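Local coordinates for protein ORF10 (Moritella marina, PDB 6RIW) that probably elongates acyl chains on acyl carrier protein as the ketosynthase and chain length factor didomain of a polyunsaturated fatty acid synthase, at residues 92-97 against 180-185; 98-103 against 263-268. One frame throughout, in Å; residues are numbered along the deposited sequence.

Contact 1: 92-97 against 180-185; sequences WGLYVT and AQAAGL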
loop_
_atom_site.group_PDB
_atom_site.type_symbol
_atom_site.label_atom_id
_atom_site.label_comp_id
_atom_site.label_asym_id
_atom_site.label_seq_id
_atom_site.Cartn_x
_atom_site.Cartn_y
_atom_site.Cartn_z
ATOM N N TRP A 92 -3.114 -9.817 12.792
ATOM C CA TRP A 92 -1.736 -9.669 13.245
ATOM C C TRP A 92 -1.439 -8.223 13.625
ATOM O O TRP A 92 -0.732 -7.970 14.602
ATOM C CB TRP A 92 -0.765 -10.140 12.168
ATOM C CG TRP A 92 -0.836 -11.597 11.861
ATOM C CD1 TRP A 92 -1.542 -12.563 12.534
ATOM C CD2 TRP A 92 -0.181 -12.260 10.780
ATOM N NE1 TRP A 92 -1.361 -13.781 11.936
ATOM C CE2 TRP A 92 -0.521 -13.626 10.861
ATOM C CE3 TRP A 92 0.665 -11.830 9.751
ATOM C CZ2 TRP A 92 -0.065 -14.569 9.931
ATOM C CZ3 TRP A 92 1.132 -12.767 8.833
ATOM C CH2 TRP A 92 0.769 -14.124 8.938
ATOM N N GLY A 93 -1.953 -7.259 12.849
ATOM C CA GLY A 93 -1.758 -5.853 13.192
ATOM C C GLY A 93 -2.448 -5.456 14.486
ATOM O O GLY A 93 -1.894 -4.699 15.291
ATOM N N LEU A 94 -3.662 -5.964 14.708
ATOM C CA LEU A 94 -4.344 -5.721 15.978
ATOM C C LEU A 94 -3.576 -6.339 17.147
ATOM O O LEU A 94 -3.440 -5.725 18.218
ATOM C CB LEU A 94 -5.758 -6.294 15.912
ATOM C CG LEU A 94 -6.677 -5.495 14.990
ATOM C CD1 LEU A 94 -7.937 -6.290 14.704
ATOM C CD2 LEU A 94 -6.996 -4.146 15.625
ATOM N N TYR A 95 -3.076 -7.556 16.959
ATOM C CA TYR A 95 -2.306 -8.210 18.016
ATOM C C TYR A 95 -1.108 -7.362 18.451
ATOM O O TYR A 95 -0.936 -7.084 19.646
ATOM C CB TYR A 95 -1.844 -9.587 17.542
ATOM C CG TYR A 95 -0.871 -10.234 18.526
ATOM C CD1 TYR A 95 -1.341 -10.764 19.727
ATOM C CD2 TYR A 95 0.494 -10.303 18.263
ATOM C CE1 TYR A 95 -0.479 -11.350 20.640
ATOM C CE2 TYR A 95 1.389 -10.893 19.195
ATOM C CZ TYR A 95 0.876 -11.419 20.374
ATOM O OH TYR A 95 1.698 -12.000 21.312
ATOM N N VAL A 96 -0.254 -6.949 17.506
ATOM C CA VAL A 96 0.933 -6.191 17.909
ATOM C C VAL A 96 0.562 -4.798 18.414
ATOM O O VAL A 96 1.294 -4.222 19.227
ATOM C CB VAL A 96 1.990 -6.111 16.786
ATOM C CG1 VAL A 96 2.525 -7.526 16.474
ATOM C CG2 VAL A 96 1.431 -5.397 15.523
ATOM N N THR A 97 -0.573 -4.242 17.981
ATOM C CA THR A 97 -1.019 -2.969 18.546
ATOM C C THR A 97 -1.362 -3.113 20.028
ATOM O O THR A 97 -0.878 -2.337 20.866
ATOM C CB THR A 97 -2.216 -2.437 17.764
ATOM O OG1 THR A 97 -1.780 -2.065 16.454
ATOM C CG2 THR A 97 -2.762 -1.176 18.435
ATOM N N ALA A 180 -6.784 1.997 14.457
ATOM C CA ALA A 180 -7.145 3.221 15.169
ATOM C C ALA A 180 -8.484 3.059 15.876
ATOM O O ALA A 180 -8.625 3.427 17.052
ATOM C CB ALA A 180 -7.179 4.415 14.202
ATOM N N GLN A 181 -9.468 2.462 15.196
ATOM C CA GLN A 181 -10.776 2.332 15.826
ATOM C C GLN A 181 -10.753 1.292 16.937
ATOM O O GLN A 181 -11.291 1.541 18.023
ATOM C CB GLN A 181 -11.869 2.002 14.798
ATOM C CG GLN A 181 -13.265 1.973 15.447
ATOM C CD GLN A 181 -14.415 1.925 14.448
ATOM O OE1 GLN A 181 -14.243 1.598 13.265
ATOM N NE2 GLN A 181 -15.598 2.267 14.926
ATOM N N ALA A 182 -10.137 0.129 16.695
ATOM C CA ALA A 182 -10.169 -0.949 17.682
ATOM C C ALA A 182 -9.384 -0.608 18.947
ATOM O O ALA A 182 -9.680 -1.148 20.015
ATOM C CB ALA A 182 -9.617 -2.244 17.081
ATOM N N ALA A 183 -8.370 0.245 18.851
ATOM C CA ALA A 183 -7.616 0.657 20.025
ATOM C C ALA A 183 -8.056 2.013 20.572
ATOM O O ALA A 183 -7.507 2.461 21.573
ATOM C CB ALA A 183 -6.116 0.687 19.711
ATOM N N GLY A 184 -9.021 2.680 19.942
ATOM C CA GLY A 184 -9.467 3.968 20.445
ATOM C C GLY A 184 -8.507 5.114 20.226
ATOM O O GLY A 184 -8.458 6.039 21.041
ATOM N N LEU A 185 -7.749 5.092 19.138
ATOM C CA LEU A 185 -6.816 6.174 18.824
ATOM C C LEU A 185 -7.534 7.379 18.213
ATOM O O LEU A 185 -8.320 7.228 17.274
ATOM C CB LEU A 185 -5.768 5.671 17.837
ATOM C CG LEU A 185 -5.097 4.356 18.200
ATOM C CD1 LEU A 185 -3.965 4.128 17.200
ATOM C CD2 LEU A 185 -4.580 4.423 19.644
#

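Contact 2: 98-103 against 263-268; sequences KQALTD and AGMMVL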
loop_
_atom_site.group_PDB
_atom_site.type_symbol
_atom_site.label_atom_id
_atom_site.label_comp_id
_atom_site.label_asym_id
_atom_site.label_seq_id
_atom_site.Cartn_x
_atom_site.Cartn_y
_atom_site.Cartn_z
ATOM N N LYS A 98 -2.196 -4.096 20.363
ATOM C CA LYS A 98 -2.585 -4.331 21.755
ATOM C C LYS A 98 -1.364 -4.625 22.614
ATOM O O LYS A 98 -1.222 -4.085 23.722
ATOM C CB LYS A 98 -3.577 -5.496 21.835
ATOM C CG LYS A 98 -4.291 -5.667 23.181
ATOM C CD LYS A 98 -5.711 -6.166 22.933
ATOM C CE LYS A 98 -6.269 -6.993 24.068
ATOM N NZ LYS A 98 -6.993 -8.179 23.482
ATOM N N GLN A 99 -0.478 -5.489 22.119
ATOM C CA GLN A 99 0.691 -5.871 22.905
ATOM C C GLN A 99 1.623 -4.687 23.112
ATOM O O GLN A 99 2.162 -4.500 24.211
ATOM C CB GLN A 99 1.435 -7.024 22.222
ATOM C CG GLN A 99 0.652 -8.362 22.200
ATOM C CD GLN A 99 0.363 -8.893 23.595
ATOM O OE1 GLN A 99 1.258 -9.000 24.427
ATOM N NE2 GLN A 99 -0.895 -9.211 23.857
ATOM N N ALA A 100 1.830 -3.878 22.070
ATOM C CA ALA A 100 2.740 -2.746 22.199
ATOM C C ALA A 100 2.173 -1.690 23.133
ATOM O O ALA A 100 2.905 -1.136 23.957
ATOM C CB ALA A 100 3.052 -2.137 20.828
ATOM N N LEU A 101 0.876 -1.380 23.016
ATOM C CA LEU A 101 0.282 -0.398 23.918
ATOM C C LEU A 101 0.256 -0.916 25.352
ATOM O O LEU A 101 0.516 -0.163 26.301
ATOM C CB LEU A 101 -1.124 -0.040 23.444
ATOM C CG LEU A 101 -1.067 0.949 22.277
ATOM C CD1 LEU A 101 -2.457 1.154 21.736
ATOM C CD2 LEU A 101 -0.455 2.266 22.732
ATOM N N THR A 102 -0.021 -2.205 25.527
ATOM C CA THR A 102 -0.001 -2.777 26.869
ATOM C C THR A 102 1.413 -2.775 27.435
ATOM O O THR A 102 1.615 -2.490 28.620
ATOM C CB THR A 102 -0.586 -4.189 26.831
ATOM O OG1 THR A 102 -1.939 -4.110 26.362
ATOM C CG2 THR A 102 -0.593 -4.800 28.233
ATOM N N ASP A 103 2.406 -3.058 26.589
ATOM C CA ASP A 103 3.804 -2.957 27.000
ATOM C C ASP A 103 4.144 -1.547 27.467
ATOM O O ASP A 103 4.833 -1.368 28.482
ATOM C CB ASP A 103 4.721 -3.356 25.842
ATOM C CG ASP A 103 6.167 -3.453 26.260
ATOM O OD1 ASP A 103 6.422 -4.086 27.296
ATOM O OD2 ASP A 103 7.055 -2.909 25.563
ATOM N N ALA A 263 4.431 -9.220 11.655
ATOM C CA ALA A 263 4.021 -7.869 12.014
ATOM C C ALA A 263 4.838 -7.385 13.201
ATOM O O ALA A 263 5.358 -8.182 13.983
ATOM C CB ALA A 263 2.525 -7.796 12.353
ATOM N N GLY A 264 4.950 -6.062 13.315
ATOM C CA GLY A 264 5.591 -5.459 14.469
ATOM C C GLY A 264 5.007 -4.091 14.746
ATOM O O GLY A 264 4.457 -3.438 13.854
ATOM N N MET A 265 5.131 -3.651 15.992
ATOM C CA MET A 265 4.639 -2.325 16.344
ATOM C C MET A 265 5.505 -1.720 17.442
ATOM O O MET A 265 5.915 -2.418 18.366
ATOM C CB MET A 265 3.174 -2.386 16.809
ATOM C CG MET A 265 2.472 -1.030 16.864
ATOM S SD MET A 265 2.177 -0.231 15.253
ATOM C CE MET A 265 1.188 -1.488 14.386
ATOM N N MET A 266 5.742 -0.411 17.351
ATOM C CA MET A 266 6.434 0.328 18.402
ATOM C C MET A 266 5.604 1.535 18.824
ATOM O O MET A 266 4.866 2.110 18.016
ATOM C CB MET A 266 7.787 0.804 17.921
ATOM C CG MET A 266 8.881 -0.243 17.949
ATOM S SD MET A 266 10.130 0.223 16.727
ATOM C CE MET A 266 9.959 1.997 16.816
ATOM N N VAL A 267 5.747 1.933 20.091
ATOM C CA VAL A 267 5.083 3.114 20.644
ATOM C C VAL A 267 6.138 4.190 20.859
ATOM O O VAL A 267 7.150 3.938 21.528
ATOM C CB VAL A 267 4.360 2.806 21.973
ATOM C CG1 VAL A 267 3.591 4.040 22.431
ATOM C CG2 VAL A 267 3.456 1.606 21.845
ATOM N N LEU A 268 5.912 5.381 20.287
ATOM C CA LEU A 268 6.879 6.474 20.281
ATOM C C LEU A 268 6.344 7.709 20.997
ATOM O O LEU A 268 5.184 8.093 20.817
ATOM C CB LEU A 268 7.252 6.881 18.850
ATOM C CG LEU A 268 7.689 5.775 17.897
ATOM C CD1 LEU A 268 8.030 6.349 16.529
ATOM C CD2 LEU A 268 8.889 5.033 18.477
#

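Contact 1: 92-97 against 180-185
Two helices of the ketosynthase half of this thiolase-fold didomain, 88-104 and 174-183, meet in a small, wholly apolar contact where L94 and T97, three residues apart on one helix, touch A182 and A183. L94 places CG beside its backbone N (chi1 -71°), and its branch CD2 reaches the methyl CB of A182 at 3.6 Å. One turn further, T97 points its methyl across: CG2 lies anti to the backbone N and comes to 4.0 Å from A183 CB. The same rotation puts OG1 beside the backbone N, where it bonds to G93 O one turn back at 2.9 Å. That carbonyl also receives T97 N, the two donors arriving from opposite faces of its plane, so the hydroxyl is satisfied inside its helix and the methyl is left to pack. Alanine suits both partner positions because a single methyl lets the backbones come close, with CA atoms of L94 and A182 7.7 Å apart. After A183, the positive phi of G184 (73°), easily adopted without a side chain, turns the chain in a Schellman motif, with L185 N bonding to A180 O at 2.8 Å and G184 N to Q181 O. Around the pair, L178 and I179 of helix 174-183 extend the apolar seam along L94 and T97, W107 touches A183, and V96 of helix 88-104 packs on strands 4-12 and 259-270.

Contact 2: 98-103 against 263-268
V267 turns its CG1 anti to the backbone N (chi1 -175°), which leaves the other methyl, CG2, beside that N and directed at A100 and L101 on the helix. CG2 settles over the backbone of A100, 3.5 Å from its O, and also lies 3.9 Å from A100 CB. With chi1 at -79°, L101 swings CG away from its carbonyl carbon, and CD2 extends to V267 CG2 at 4.1 Å, the two side chains crossing at about a right angle. M265, two residues before V267 and on the same face of the strand, completes the surface beneath A100: its CB is 4.0 Å from A100 CB, and its carbonyl O is 3.8 Å from the same methyl. Beyond CB the methionine chain bends at both later torsions, which carries its terminal CE back toward T97 on the preceding turn of the helix.

Helix 98-103 and strand 263-268 run in nearly the same direction, their axes 30° apart and 7.7 Å distant at closest approach. Alanine fits the point of closest backbone approach, A100 to M266, where a lone methyl fills the short distance between helix and strand, while the beta-branched valine is at home in an extended strand and offers CG2 to the helix. A10 of strand 4-12 and L219 of strand 217-224 continue this apolar floor on the two flanking strands, and D103 OD2 bonds to I9 N and Y282 OH. No hydrogen bond joins the two segments. The strand's backbone is paired with its neighbours in the sheet and the helix bonds to itself, so what holds these segments together is van der Waals packing of buried methyl groups against one another and against backbone carbonyls, with the hydrophobic effect as the likely driving force.

Both contacts start from helix 88-104, contact 1 from its earlier turns and contact 2 from its later ones. Going along the chain from the N terminus, contact 1 closes a loop of 82 intervening residues at the end of helix 174-183; contact 2 closes one of 159 residues at strand 259-270. Their segments alternate, so the loops cross and neither nests in the other. The helix thus packs on a neighbouring helix along one side and on strand 259-270 along another. M265 joins the two sites directly: its CB lies 3.6 Å from V96 O, and its terminal CE lies 3.7 Å from T97 OG1. The contact centres are about 9 Å apart, both within the N-terminal ketosynthase domain.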